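PDB 4BQ2: B-agarase from Saccharophagus degradans, which hydrolyses the beta-1,4 linkages of agarose as a family 50 exo-beta-agarase, probably releasing short sugars from chain ends. Local coordinates for residues A[402-407]-A[426-431]; A[597-602]-A[619-624]; A[601-606]-A[625-630]; A[653-658]-A[668-673]; A[662-667]-A[714-719]. One frame throughout, in Å; residues are numbered along the deposited sequence.

Contact 1. Residues A[402-407]-A[426-431]; sequences VTVDRM and NNRIPF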
# COMPACT_ATOMS: atom_id res chain seq x y z
N VAL A 402 11.95 3.46 -23.33
CA VAL A 402 12.59 2.36 -22.62
C VAL A 402 11.59 1.65 -21.68
O VAL A 402 11.64 0.44 -21.54
CB VAL A 402 13.81 2.90 -21.78
CG1 VAL A 402 14.33 1.87 -20.81
CG2 VAL A 402 14.93 3.36 -22.73
N THR A 403 10.72 2.40 -21.01
CA THR A 403 9.72 1.78 -20.12
C THR A 403 8.81 0.80 -20.90
O THR A 403 8.61 -0.33 -20.49
CB THR A 403 8.89 2.88 -19.41
OG1 THR A 403 9.76 3.54 -18.47
CG2 THR A 403 7.66 2.30 -18.68
N VAL A 404 8.26 1.26 -22.01
CA VAL A 404 7.44 0.36 -22.85
C VAL A 404 8.29 -0.84 -23.34
O VAL A 404 7.86 -2.00 -23.25
CB VAL A 404 6.78 1.12 -24.06
CG1 VAL A 404 6.06 0.16 -24.98
CG2 VAL A 404 5.79 2.15 -23.57
N ASP A 405 9.52 -0.58 -23.79
CA ASP A 405 10.40 -1.68 -24.24
C ASP A 405 10.66 -2.68 -23.11
O ASP A 405 10.70 -3.88 -23.35
CB ASP A 405 11.74 -1.13 -24.76
CG ASP A 405 11.63 -0.49 -26.16
OD1 ASP A 405 10.53 -0.57 -26.82
OD2 ASP A 405 12.63 0.10 -26.60
N ARG A 406 10.88 -2.17 -21.89
CA ARG A 406 11.06 -3.06 -20.72
C ARG A 406 9.80 -3.89 -20.52
O ARG A 406 9.88 -5.09 -20.39
CB ARG A 406 11.28 -2.26 -19.44
CG ARG A 406 12.66 -1.63 -19.35
CD ARG A 406 12.68 -0.54 -18.29
NE ARG A 406 14.06 -0.27 -17.83
CZ ARG A 406 14.40 0.72 -17.03
NH1 ARG A 406 13.48 1.58 -16.54
NH2 ARG A 406 15.69 0.86 -16.72
N MET A 407 8.65 -3.23 -20.43
CA MET A 407 7.39 -3.96 -20.13
C MET A 407 7.18 -5.12 -21.10
O MET A 407 6.88 -6.25 -20.69
CB MET A 407 6.18 -3.02 -20.15
CG MET A 407 6.24 -1.93 -19.08
SD MET A 407 6.61 -2.55 -17.42
CE MET A 407 7.65 -1.22 -16.78
N ASN A 426 0.80 5.25 -26.80
CA ASN A 426 2.02 4.52 -27.16
C ASN A 426 1.74 3.49 -28.23
O ASN A 426 2.57 3.23 -29.07
CB ASN A 426 2.68 3.90 -25.92
CG ASN A 426 2.03 2.61 -25.50
OD1 ASN A 426 2.33 1.57 -26.08
ND2 ASN A 426 1.13 2.66 -24.52
N ASN A 427 0.52 2.95 -28.22
CA ASN A 427 0.03 2.04 -29.25
C ASN A 427 0.91 0.79 -29.44
O ASN A 427 0.99 0.25 -30.52
CB ASN A 427 -0.20 2.80 -30.57
CG ASN A 427 -1.31 3.82 -30.46
OD1 ASN A 427 -2.08 3.82 -29.48
ND2 ASN A 427 -1.39 4.73 -31.44
N ARG A 428 1.52 0.32 -28.35
CA ARG A 428 2.35 -0.90 -28.41
C ARG A 428 2.02 -1.83 -27.22
O ARG A 428 2.28 -3.04 -27.25
CB ARG A 428 3.86 -0.53 -28.39
CG ARG A 428 4.39 0.20 -29.65
CD ARG A 428 5.65 1.03 -29.30
NE ARG A 428 6.66 0.08 -28.96
CZ ARG A 428 7.71 0.22 -28.16
NH1 ARG A 428 8.05 1.33 -27.49
NH2 ARG A 428 8.43 -0.86 -28.05
N ILE A 429 1.48 -1.24 -26.16
CA ILE A 429 1.09 -2.01 -24.97
C ILE A 429 -0.16 -1.35 -24.35
O ILE A 429 -0.26 -0.11 -24.31
CB ILE A 429 2.25 -2.11 -23.92
CG1 ILE A 429 1.88 -3.14 -22.82
CG2 ILE A 429 2.59 -0.73 -23.33
CD1 ILE A 429 3.01 -3.38 -21.82
N PRO A 430 -1.15 -2.17 -23.95
CA PRO A 430 -2.36 -1.59 -23.37
C PRO A 430 -2.09 -0.90 -22.05
O PRO A 430 -1.04 -1.14 -21.43
CB PRO A 430 -3.26 -2.82 -23.12
CG PRO A 430 -2.74 -3.85 -24.05
CD PRO A 430 -1.25 -3.63 -24.04
N PHE A 431 -3.02 -0.09 -21.59
CA PHE A 431 -2.85 0.62 -20.31
C PHE A 431 -4.17 0.71 -19.56
O PHE A 431 -5.24 0.57 -20.15
CB PHE A 431 -2.34 2.06 -20.55
CG PHE A 431 -3.29 2.91 -21.35
CD1 PHE A 431 -3.32 2.82 -22.75
CD2 PHE A 431 -4.16 3.79 -20.70
CE1 PHE A 431 -4.22 3.62 -23.49
CE2 PHE A 431 -5.04 4.57 -21.42
CZ PHE A 431 -5.06 4.51 -22.82

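Contact 2. Residues A[597-602]-A[619-624]; sequences HLYLGA and KYADVV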
# COMPACT_ATOMS: atom_id res chain seq x y z
N HIS A 597 -15.87 1.38 -22.46
CA HIS A 597 -14.77 0.91 -21.61
C HIS A 597 -15.22 0.33 -20.29
O HIS A 597 -16.23 0.77 -19.73
CB HIS A 597 -13.75 2.03 -21.41
CG HIS A 597 -12.98 2.30 -22.66
ND1 HIS A 597 -13.42 3.15 -23.64
CD2 HIS A 597 -11.79 1.81 -23.09
CE1 HIS A 597 -12.55 3.16 -24.64
NE2 HIS A 597 -11.54 2.37 -24.32
N LEU A 598 -14.50 -0.71 -19.84
CA LEU A 598 -14.79 -1.37 -18.55
C LEU A 598 -14.56 -0.42 -17.39
O LEU A 598 -13.56 0.35 -17.37
CB LEU A 598 -13.86 -2.57 -18.37
CG LEU A 598 -14.00 -3.65 -19.43
CD1 LEU A 598 -12.88 -4.66 -19.27
CD2 LEU A 598 -15.37 -4.29 -19.25
N TYR A 599 -15.48 -0.45 -16.43
CA TYR A 599 -15.30 0.33 -15.23
C TYR A 599 -14.79 -0.65 -14.18
O TYR A 599 -15.39 -1.70 -13.95
CB TYR A 599 -16.62 1.01 -14.79
CG TYR A 599 -16.65 1.42 -13.33
CD1 TYR A 599 -15.60 2.15 -12.76
CD2 TYR A 599 -17.76 1.12 -12.54
CE1 TYR A 599 -15.63 2.52 -11.43
CE2 TYR A 599 -17.82 1.48 -11.21
CZ TYR A 599 -16.74 2.17 -10.65
OH TYR A 599 -16.81 2.53 -9.34
N LEU A 600 -13.69 -0.31 -13.54
CA LEU A 600 -12.94 -1.27 -12.73
C LEU A 600 -13.05 -1.09 -11.22
O LEU A 600 -12.22 -1.59 -10.47
CB LEU A 600 -11.46 -1.26 -13.16
CG LEU A 600 -11.20 -1.45 -14.67
CD1 LEU A 600 -9.73 -1.12 -14.92
CD2 LEU A 600 -11.54 -2.87 -15.15
N GLY A 601 -14.06 -0.37 -10.75
CA GLY A 601 -14.26 -0.31 -9.28
C GLY A 601 -13.35 0.69 -8.56
O GLY A 601 -12.85 1.62 -9.18
N ALA A 602 -13.10 0.47 -7.26
CA ALA A 602 -12.55 1.52 -6.40
C ALA A 602 -11.38 1.03 -5.57
O ALA A 602 -10.94 1.73 -4.63
CB ALA A 602 -13.65 2.12 -5.51
N LYS A 619 -22.40 -4.97 -8.36
CA LYS A 619 -23.61 -4.61 -9.10
C LYS A 619 -23.27 -3.68 -10.27
O LYS A 619 -23.86 -3.81 -11.36
CB LYS A 619 -24.63 -3.96 -8.15
CG LYS A 619 -26.04 -3.76 -8.71
CD LYS A 619 -26.99 -3.25 -7.62
CE LYS A 619 -28.45 -3.35 -8.04
NZ LYS A 619 -28.70 -2.68 -9.35
N TYR A 620 -22.30 -2.78 -10.06
CA TYR A 620 -22.05 -1.70 -11.02
C TYR A 620 -20.73 -1.79 -11.78
O TYR A 620 -20.66 -1.39 -12.94
CB TYR A 620 -22.15 -0.33 -10.33
CG TYR A 620 -23.55 0.02 -9.87
CD1 TYR A 620 -24.51 0.48 -10.77
CD2 TYR A 620 -23.91 -0.11 -8.54
CE1 TYR A 620 -25.80 0.79 -10.37
CE2 TYR A 620 -25.20 0.19 -8.13
CZ TYR A 620 -26.12 0.65 -9.05
OH TYR A 620 -27.37 0.98 -8.63
N ALA A 621 -19.68 -2.26 -11.12
CA ALA A 621 -18.37 -2.41 -11.77
C ALA A 621 -18.38 -3.60 -12.71
O ALA A 621 -18.95 -4.65 -12.39
CB ALA A 621 -17.29 -2.57 -10.73
N ASP A 622 -17.76 -3.42 -13.89
CA ASP A 622 -17.52 -4.54 -14.81
C ASP A 622 -16.57 -5.54 -14.18
O ASP A 622 -16.71 -6.73 -14.35
CB ASP A 622 -16.95 -4.03 -16.13
CG ASP A 622 -17.92 -3.09 -16.86
OD1 ASP A 622 -18.93 -3.58 -17.41
OD2 ASP A 622 -17.73 -1.87 -16.84
N VAL A 623 -15.58 -5.02 -13.45
CA VAL A 623 -14.55 -5.84 -12.82
C VAL A 623 -14.36 -5.24 -11.40
O VAL A 623 -14.18 -4.03 -11.28
CB VAL A 623 -13.21 -5.77 -13.58
CG1 VAL A 623 -12.16 -6.62 -12.89
CG2 VAL A 623 -13.35 -6.27 -15.02
N VAL A 624 -14.41 -6.07 -10.35
CA VAL A 624 -14.23 -5.59 -8.97
C VAL A 624 -12.74 -5.59 -8.62
O VAL A 624 -12.05 -6.63 -8.78
CB VAL A 624 -15.01 -6.46 -7.96
CG1 VAL A 624 -14.88 -5.86 -6.56
CG2 VAL A 624 -16.50 -6.51 -8.34

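Contact 3. Residues A[601-606]-A[625-630]; sequences GARFPD and SYNSYK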
# COMPACT_ATOMS: atom_id res chain seq x y z
N GLY A 601 -14.06 -0.37 -10.75
CA GLY A 601 -14.26 -0.31 -9.28
C GLY A 601 -13.35 0.69 -8.56
O GLY A 601 -12.85 1.62 -9.18
N ALA A 602 -13.10 0.47 -7.26
CA ALA A 602 -12.55 1.52 -6.40
C ALA A 602 -11.38 1.03 -5.57
O ALA A 602 -10.94 1.73 -4.63
CB ALA A 602 -13.65 2.12 -5.51
N ARG A 603 -10.86 -0.15 -5.93
CA ARG A 603 -9.63 -0.69 -5.33
C ARG A 603 -9.73 -0.85 -3.80
O ARG A 603 -9.18 -0.04 -3.02
CB ARG A 603 -8.42 0.17 -5.76
CG ARG A 603 -8.45 0.45 -7.27
CD ARG A 603 -7.49 1.59 -7.67
NE ARG A 603 -6.08 1.29 -7.35
CZ ARG A 603 -5.29 0.48 -8.08
NH1 ARG A 603 -5.74 -0.13 -9.18
NH2 ARG A 603 -4.03 0.31 -7.72
N PHE A 604 -10.39 -1.93 -3.38
CA PHE A 604 -10.65 -2.16 -1.95
C PHE A 604 -9.41 -2.72 -1.26
O PHE A 604 -8.87 -3.75 -1.69
CB PHE A 604 -11.76 -3.20 -1.77
CG PHE A 604 -13.10 -2.82 -2.33
CD1 PHE A 604 -13.70 -1.61 -1.99
CD2 PHE A 604 -13.79 -3.70 -3.15
CE1 PHE A 604 -14.96 -1.28 -2.47
CE2 PHE A 604 -15.05 -3.38 -3.64
CZ PHE A 604 -15.64 -2.17 -3.29
N PRO A 605 -8.97 -2.08 -0.17
CA PRO A 605 -7.91 -2.69 0.64
C PRO A 605 -8.51 -3.64 1.66
O PRO A 605 -9.75 -3.68 1.83
CB PRO A 605 -7.30 -1.49 1.37
CG PRO A 605 -8.42 -0.49 1.48
CD PRO A 605 -9.47 -0.82 0.41
N ASP A 606 -7.67 -4.39 2.36
CA ASP A 606 -8.19 -5.29 3.40
C ASP A 606 -8.86 -4.59 4.58
O ASP A 606 -9.71 -5.15 5.24
CB ASP A 606 -7.13 -6.31 3.82
CG ASP A 606 -6.03 -5.73 4.66
OD1 ASP A 606 -5.80 -4.50 4.66
OD2 ASP A 606 -5.39 -6.54 5.35
N SER A 625 -12.21 -4.46 -8.14
CA SER A 625 -10.75 -4.38 -7.84
C SER A 625 -10.47 -4.40 -6.35
O SER A 625 -11.20 -3.76 -5.56
CB SER A 625 -10.12 -3.12 -8.43
OG SER A 625 -10.97 -2.02 -8.19
N TYR A 626 -9.41 -5.11 -5.99
CA TYR A 626 -8.94 -5.23 -4.61
C TYR A 626 -7.43 -4.99 -4.61
O TYR A 626 -6.72 -5.47 -5.51
CB TYR A 626 -9.17 -6.65 -4.06
CG TYR A 626 -10.60 -7.20 -4.22
CD1 TYR A 626 -11.57 -6.96 -3.24
CD2 TYR A 626 -10.96 -7.95 -5.35
CE1 TYR A 626 -12.88 -7.46 -3.36
CE2 TYR A 626 -12.26 -8.46 -5.49
CZ TYR A 626 -13.21 -8.20 -4.50
OH TYR A 626 -14.50 -8.70 -4.64
N ASN A 627 -6.94 -4.30 -3.59
CA ASN A 627 -5.49 -4.18 -3.33
C ASN A 627 -5.22 -5.17 -2.18
O ASN A 627 -5.86 -5.06 -1.15
CB ASN A 627 -5.15 -2.76 -2.85
CG ASN A 627 -5.35 -1.73 -3.94
OD1 ASN A 627 -5.51 -2.10 -5.11
ND2 ASN A 627 -5.36 -0.45 -3.58
N SER A 628 -4.29 -6.11 -2.35
CA SER A 628 -4.09 -7.14 -1.33
C SER A 628 -2.60 -7.38 -1.12
O SER A 628 -1.94 -8.11 -1.89
CB SER A 628 -4.84 -8.45 -1.68
OG SER A 628 -4.76 -9.41 -0.60
N TYR A 629 -2.07 -6.73 -0.08
CA TYR A 629 -0.68 -6.88 0.24
C TYR A 629 -0.51 -8.03 1.23
O TYR A 629 -0.49 -7.83 2.44
CB TYR A 629 -0.17 -5.58 0.83
CG TYR A 629 -0.10 -4.41 -0.16
CD1 TYR A 629 0.99 -4.27 -1.01
CD2 TYR A 629 -1.07 -3.43 -0.16
CE1 TYR A 629 1.07 -3.19 -1.89
CE2 TYR A 629 -1.01 -2.35 -1.05
CZ TYR A 629 0.09 -2.23 -1.90
OH TYR A 629 0.19 -1.14 -2.77
N LYS A 630 -0.34 -9.22 0.68
CA LYS A 630 -0.21 -10.45 1.44
C LYS A 630 0.77 -11.29 0.61
O LYS A 630 1.23 -10.85 -0.45
CB LYS A 630 -1.58 -11.19 1.50
CG LYS A 630 -2.75 -10.38 2.04
CD LYS A 630 -2.60 -10.05 3.54
CE LYS A 630 -3.71 -9.09 3.94
NZ LYS A 630 -3.38 -8.21 5.09
O HOH W 1 -13.60 -2.20 -6.32
O HOH W 2 -4.97 -3.86 1.52

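Contact 4. Residues A[653-658]-A[668-673]; sequences FHIGAM and IHAASQ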
# COMPACT_ATOMS: atom_id res chain seq x y z
N PHE A 653 -0.09 -5.22 -5.22
CA PHE A 653 0.61 -6.07 -4.25
C PHE A 653 2.09 -5.70 -4.39
O PHE A 653 2.48 -5.02 -5.36
CB PHE A 653 0.41 -7.57 -4.50
CG PHE A 653 1.14 -8.12 -5.73
CD1 PHE A 653 0.66 -7.85 -7.01
CD2 PHE A 653 2.25 -8.97 -5.58
CE1 PHE A 653 1.31 -8.38 -8.14
CE2 PHE A 653 2.89 -9.52 -6.70
CZ PHE A 653 2.43 -9.21 -7.98
N HIS A 654 2.88 -6.14 -3.44
CA HIS A 654 4.34 -6.00 -3.53
C HIS A 654 5.08 -6.84 -2.50
O HIS A 654 4.46 -7.31 -1.56
CB HIS A 654 4.83 -4.53 -3.56
CG HIS A 654 4.57 -3.70 -2.33
ND1 HIS A 654 4.76 -4.14 -1.02
CD2 HIS A 654 4.20 -2.40 -2.23
CE1 HIS A 654 4.47 -3.16 -0.18
NE2 HIS A 654 4.12 -2.10 -0.88
N ILE A 655 6.38 -7.03 -2.71
CA ILE A 655 7.28 -7.62 -1.68
C ILE A 655 8.59 -6.84 -1.77
O ILE A 655 9.08 -6.59 -2.87
CB ILE A 655 7.56 -9.11 -1.98
CG1 ILE A 655 6.26 -9.92 -2.01
CG2 ILE A 655 8.51 -9.72 -0.94
CD1 ILE A 655 5.78 -10.29 -3.41
N GLY A 656 9.13 -6.41 -0.63
CA GLY A 656 10.43 -5.71 -0.62
C GLY A 656 11.48 -6.41 0.24
O GLY A 656 11.19 -7.40 0.93
N ALA A 657 12.70 -5.87 0.21
CA ALA A 657 13.80 -6.46 0.99
C ALA A 657 14.68 -5.31 1.47
O ALA A 657 14.47 -4.16 1.06
CB ALA A 657 14.60 -7.43 0.12
N MET A 658 15.66 -5.63 2.32
CA MET A 658 16.49 -4.59 2.94
C MET A 658 17.97 -4.71 2.57
O MET A 658 18.83 -4.08 3.22
CB MET A 658 16.30 -4.64 4.47
CG MET A 658 14.84 -4.58 4.88
SD MET A 658 14.55 -4.85 6.63
CE MET A 658 15.10 -3.25 7.24
N ILE A 668 5.08 -6.24 2.65
CA ILE A 668 5.34 -7.66 2.70
C ILE A 668 6.83 -7.81 2.47
O ILE A 668 7.41 -7.10 1.65
CB ILE A 668 4.52 -8.44 1.63
CG1 ILE A 668 3.00 -8.38 1.95
CG2 ILE A 668 5.06 -9.88 1.52
CD1 ILE A 668 2.54 -9.13 3.22
N HIS A 669 7.46 -8.69 3.25
CA HIS A 669 8.94 -8.67 3.42
C HIS A 669 9.58 -9.98 2.94
O HIS A 669 9.08 -11.08 3.25
CB HIS A 669 9.32 -8.45 4.91
CG HIS A 669 8.77 -7.19 5.52
ND1 HIS A 669 8.92 -6.90 6.86
CD2 HIS A 669 8.06 -6.16 4.99
CE1 HIS A 669 8.34 -5.74 7.13
NE2 HIS A 669 7.81 -5.27 6.01
N ALA A 670 10.70 -9.85 2.23
CA ALA A 670 11.51 -10.96 1.78
C ALA A 670 12.90 -10.84 2.40
O ALA A 670 13.27 -9.76 2.90
CB ALA A 670 11.63 -10.95 0.26
N ALA A 671 13.66 -11.92 2.33
CA ALA A 671 14.97 -12.04 2.99
C ALA A 671 16.07 -11.40 2.17
O ALA A 671 17.14 -11.12 2.70
CB ALA A 671 15.31 -13.50 3.23
N SER A 672 15.79 -11.17 0.88
CA SER A 672 16.80 -10.76 -0.11
C SER A 672 16.12 -10.49 -1.42
O SER A 672 14.92 -10.87 -1.59
CB SER A 672 17.84 -11.89 -0.32
OG SER A 672 17.30 -12.96 -1.06
N GLN A 673 16.86 -9.90 -2.37
CA GLN A 673 16.27 -9.64 -3.70
C GLN A 673 15.83 -10.94 -4.34
O GLN A 673 14.75 -10.99 -4.96
CB GLN A 673 17.26 -8.90 -4.63
CG GLN A 673 17.55 -7.46 -4.19
CD GLN A 673 16.30 -6.68 -3.98
OE1 GLN A 673 16.11 -5.99 -2.94
NE2 GLN A 673 15.39 -6.80 -4.92
O HOH W 3 15.67 -8.03 3.51

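Contact 5. Residues A[662-667]-A[714-719]; sequences SYHPGL and ENYNVG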
# COMPACT_ATOMS: atom_id res chain seq x y z
N SER A 662 17.50 0.06 1.43
CA SER A 662 16.27 0.64 1.99
C SER A 662 16.16 0.48 3.50
O SER A 662 16.54 -0.52 4.05
CB SER A 662 15.02 0.01 1.34
OG SER A 662 13.87 0.74 1.73
N TYR A 663 15.55 1.46 4.15
CA TYR A 663 15.25 1.33 5.58
C TYR A 663 13.97 0.56 5.86
O TYR A 663 13.66 0.29 7.01
CB TYR A 663 15.08 2.71 6.19
CG TYR A 663 16.26 3.63 5.94
CD1 TYR A 663 17.56 3.18 6.09
CD2 TYR A 663 16.05 4.97 5.58
CE1 TYR A 663 18.65 4.02 5.89
CE2 TYR A 663 17.13 5.81 5.36
CZ TYR A 663 18.42 5.34 5.52
OH TYR A 663 19.51 6.18 5.29
N HIS A 664 13.21 0.26 4.81
CA HIS A 664 11.88 -0.33 4.98
C HIS A 664 11.60 -1.14 3.74
O HIS A 664 11.72 -0.62 2.62
CB HIS A 664 10.84 0.78 5.12
CG HIS A 664 9.54 0.34 5.73
ND1 HIS A 664 8.88 -0.81 5.34
CD2 HIS A 664 8.77 0.92 6.68
CE1 HIS A 664 7.78 -0.94 6.07
NE2 HIS A 664 7.69 0.10 6.88
N PRO A 665 11.29 -2.42 3.92
CA PRO A 665 11.01 -3.28 2.79
C PRO A 665 9.69 -2.97 2.10
O PRO A 665 9.58 -3.16 0.89
CB PRO A 665 11.01 -4.68 3.37
CG PRO A 665 10.97 -4.53 4.85
CD PRO A 665 11.20 -3.12 5.22
N GLY A 666 8.74 -2.38 2.83
CA GLY A 666 7.37 -2.23 2.35
C GLY A 666 6.38 -3.05 3.20
O GLY A 666 6.69 -3.44 4.31
N LEU A 667 5.20 -3.36 2.65
CA LEU A 667 4.18 -4.11 3.42
C LEU A 667 4.44 -5.62 3.62
O LEU A 667 4.06 -6.22 4.64
CB LEU A 667 2.77 -3.86 2.80
CG LEU A 667 2.35 -2.39 3.00
CD1 LEU A 667 1.14 -1.99 2.17
CD2 LEU A 667 2.11 -2.08 4.49
N GLU A 714 6.14 7.09 2.89
CA GLU A 714 6.47 5.71 2.50
C GLU A 714 7.85 5.74 1.82
O GLU A 714 8.10 6.56 0.90
CB GLU A 714 5.42 5.12 1.54
CG GLU A 714 4.07 4.80 2.19
CD GLU A 714 3.09 4.14 1.24
OE1 GLU A 714 3.50 3.78 0.10
OE2 GLU A 714 1.91 3.95 1.63
N ASN A 715 8.72 4.82 2.25
CA ASN A 715 10.13 4.78 1.86
C ASN A 715 10.55 3.37 1.53
O ASN A 715 11.57 2.89 2.03
CB ASN A 715 11.03 5.41 2.97
CG ASN A 715 10.95 4.67 4.32
OD1 ASN A 715 10.01 3.91 4.59
ND2 ASN A 715 11.97 4.87 5.16
N TYR A 716 9.76 2.69 0.70
CA TYR A 716 9.86 1.25 0.54
C TYR A 716 10.66 0.73 -0.67
O TYR A 716 10.68 1.35 -1.73
CB TYR A 716 8.42 0.69 0.35
CG TYR A 716 7.39 0.99 1.43
CD1 TYR A 716 7.76 1.23 2.77
CD2 TYR A 716 6.02 0.94 1.13
CE1 TYR A 716 6.81 1.47 3.74
CE2 TYR A 716 5.05 1.15 2.10
CZ TYR A 716 5.44 1.41 3.41
OH TYR A 716 4.48 1.62 4.39
N ASN A 717 11.20 -0.49 -0.53
CA ASN A 717 11.80 -1.21 -1.65
C ASN A 717 10.73 -1.96 -2.41
O ASN A 717 10.65 -3.16 -2.33
CB ASN A 717 12.90 -2.18 -1.18
CG ASN A 717 13.44 -3.06 -2.31
OD1 ASN A 717 13.54 -2.64 -3.51
ND2 ASN A 717 13.75 -4.29 -1.98
N VAL A 718 9.94 -1.23 -3.18
CA VAL A 718 8.81 -1.83 -3.85
C VAL A 718 8.91 -1.68 -5.36
O VAL A 718 7.96 -1.98 -6.08
CB VAL A 718 7.47 -1.30 -3.28
CG1 VAL A 718 7.35 -1.75 -1.83
CG2 VAL A 718 7.37 0.21 -3.39
N GLY A 719 10.10 -1.26 -5.84
CA GLY A 719 10.30 -1.02 -7.28
C GLY A 719 10.73 -2.26 -8.05
O GLY A 719 11.34 -3.18 -7.47
O HOH W 4 14.11 3.64 3.01

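Contact 1. Residues A[402-407]-A[426-431]
Asp405 and Arg428 form a salt bridge where helix 394-410 faces the loop that leads into strand 431-435. One carboxylate oxygen does all the accepting: Arg428 NH2 lies 2.5 Å from Asp405 OD1 in a fairly straight bond whose exact length is doubtful because it is so short, and Arg428 NH1 adds a weak, bent bond to Asp405 OD1 at 3.2 Å. The carboxylate stands at the edge of the guanidinium, but the two planes are turned 76° apart, so this is a fork on one oxygen and not a side-by-side pair. Val404 covers one face of the same guanidinium, with its CG1 3.4 Å from Arg428 NH1. That methyl is carried anti to the backbone N (chi1 175°), which also brings Val404 CG1 to 3.9 Å from Ile429 CG2. About one turn further on, Met407 CB meets Ile429 CD1 at 3.6 Å.

Asn426 shapes the loop behind these side chains. Its OD1 accepts from Arg428 N at 2.7 Å, above the carbonyl plane, closing an Asx turn, and from Ile429 N at 2.9 Å, on a lone pair, extending it to an Asx motif. ND2 returns a bond to Ile429 O. Chemically, the contact is an apolar patch bordered by an ion pair, and the Asn426 amide fixes the backbone from which Arg428 and Ile429 reach the helix.

Contact 2. Residues A[597-602]-A[619-624]
Tyr599 N donates to Asp622 OD2 at 2.7 Å with an almost linear angle of 175°, using the anti lone pair of the carboxylate oxygen. In the other direction Tyr599 O receives two weak bonds, a bent one from Asp622 N at 2.9 Å and a long one from Val623 N at 3.4 Å. Tyr599 is thus held through both its N-H and its carbonyl. Around this core, Leu598 CD2 rests on Asp622 CB at 3.5 Å, and Leu600 lies alongside Val623, pointing the same way, with CD2 3.7 Å from Val623 CB. The Tyr599 ring lies beside the end of helix 611-620, with Tyr620 O at its edge and its CD2 3.7 Å from Ala621 CA, and packs on Phe583 of helix 565-593. The arrangement joins the first strand of a beta-alpha-beta unit (strand 598-599, helix 611-620, strand 624-627) to the turn where the helix gives way to the second strand, without a regular ladder. Here the Asp622 carboxylate supplies the acceptor that a neighbouring strand's carbonyl would normally give.

Contact 3. Residues A[601-606]-A[625-630]
Phe604 and Tyr626 slant across one another on one side of the paired backbones, ring centroids 6.0 Å apart and planes at 51°, with Phe604 CD2 3.9 Å from Tyr626 CE1. Arg603 and Asn627 meet on the other side. There Asn627 OD1 lies over a face of the Arg603 guanidinium, toward its rim, with amide and guanidinium planes 67° apart; the polar ends are held by others, Arg603 by Asn490 and Glu652, Asn627 ND2 by Glu491. Ser625 OG, tucked between backbone N and carbonyl carbon (chi1 44°), accepts from Arg603 N at 2.9 Å and is also bonded to Leu600 O. The backbones join in a single parallel bridge, Phe604 N to Ser625 O at 3.0 Å and Asn627 N to Phe604 O at 2.8 Å. Waters extend it at both ends, linking Ala602 N to Ser625 O and Asp606 N to Asn627 O. Beyond, Lys630 NZ reaches Asp606 OD2 at 2.6 Å in a salt bridge, from above the carboxylate plane. Tyr626 is bonded through its backbone to strand 648-652, while Phe604 packs on helices 611-620 and 565-593; 601-606 prolongs the path of strand 598-599 beside strand 624-627, though not as a regular strand.

Contact 4. Residues A[653-658]-A[668-673]
Gly656 spends both of its backbone polar atoms on the other segment: its N donates to Ile668 O at 2.9 Å, and its O accepts from Ala670 N at 2.8 Å, nearly in line with the carbonyl. Ile668 O also takes a CA-H contact from Ile655 CA at 3.4 Å. Two residues on along both segments a water takes over, accepting from Met658 N at 2.7 Å and donating to Ala670 O at 3.0 Å. Ile668 N is buried with no partner in the model; it lies at the edge of the His654 ring. The two bonds make a single parallel bridge, Gly656 with His669, within the long loop between strand 648-652 and helix 673-688, as the chain comes back beside itself before entering the helix. Ser672 is the N-cap of that helix, its OG bonded to Asp675 N, and Asp675 in turn receives Ala671 N. His669 is satisfied by Gln85 at its backbone N and by Gly666 O at NE2. Beside the bridge, Ile655 divides its branches: CG2, anti to the backbone N, meets Ala670 CB at 3.6 Å, while CG1 touches Ile668 CG2 at 3.7 Å. Met679 of helix 673-688 touches both Ile668 and Ala670.

Contact 5. Residues A[662-667]-A[714-719]
His664 and Tyr716 make the aromatic part of the contact, an edge-to-face pair with centroids 4.5 Å apart and planes at 51°. Tyr716 CE1 stands over the centre of the imidazole, a position made possible by His664 CG lying anti to its backbone N (chi1 -161°). The tyrosine ring has a CH-pi partner too: Gly666 CA sits over its face, 3.6 Å from the centroid, while Glu714 CB covers the opposite face.

The direct hydrogen bonds gather on His664. Its O accepts from Asn717 N at 3.2 Å, in the carbonyl plane, and from Ser662 OG at 2.7 Å, above that plane. Gly666 N donates to His664 ND1 at 3.0 Å, which steadies the imidazole under Tyr716. Separately, a water bridges Tyr663 N and Asn715 O.

Asn715 is less evenly served: ND2 is bonded to Ser140 O, but OD1 is buried without a polar partner, 3.3 Å from His664 CB.

The two loops follow strands 648-652 and 693-699, neighbours in the (beta/alpha)8-type barrel expected for this glycoside hydrolase. His664 and Pro665 also pack on strand 150-155 of the N-terminal CBM-like domain, and Asn717 ND2 reaches Ala657 O in the loop before helix 673-688.

How the contacts relate
From the N terminus, contact 1 comes first, closing the loop from helix 394-410 to strand 431-435; it touches none of the others. Contacts 2 and 3 start from the same stretch, sharing Gly601 and Ala602, and together set strand 598-599 and the residues after it beside strand 624-627 and the end of helix 611-620. Val624 of one packs on Phe604 of the other. Contact 4 then closes the loop between strand 648-652 and helix 673-688, and contact 5 crosses it, taking 662-667 from inside that loop to 714-719 after strand 693-699. Tyr629 of contact 3 packs on His654 and Leu667, joining the barrel strands to these loops, which border the N-terminal CBM-like domain.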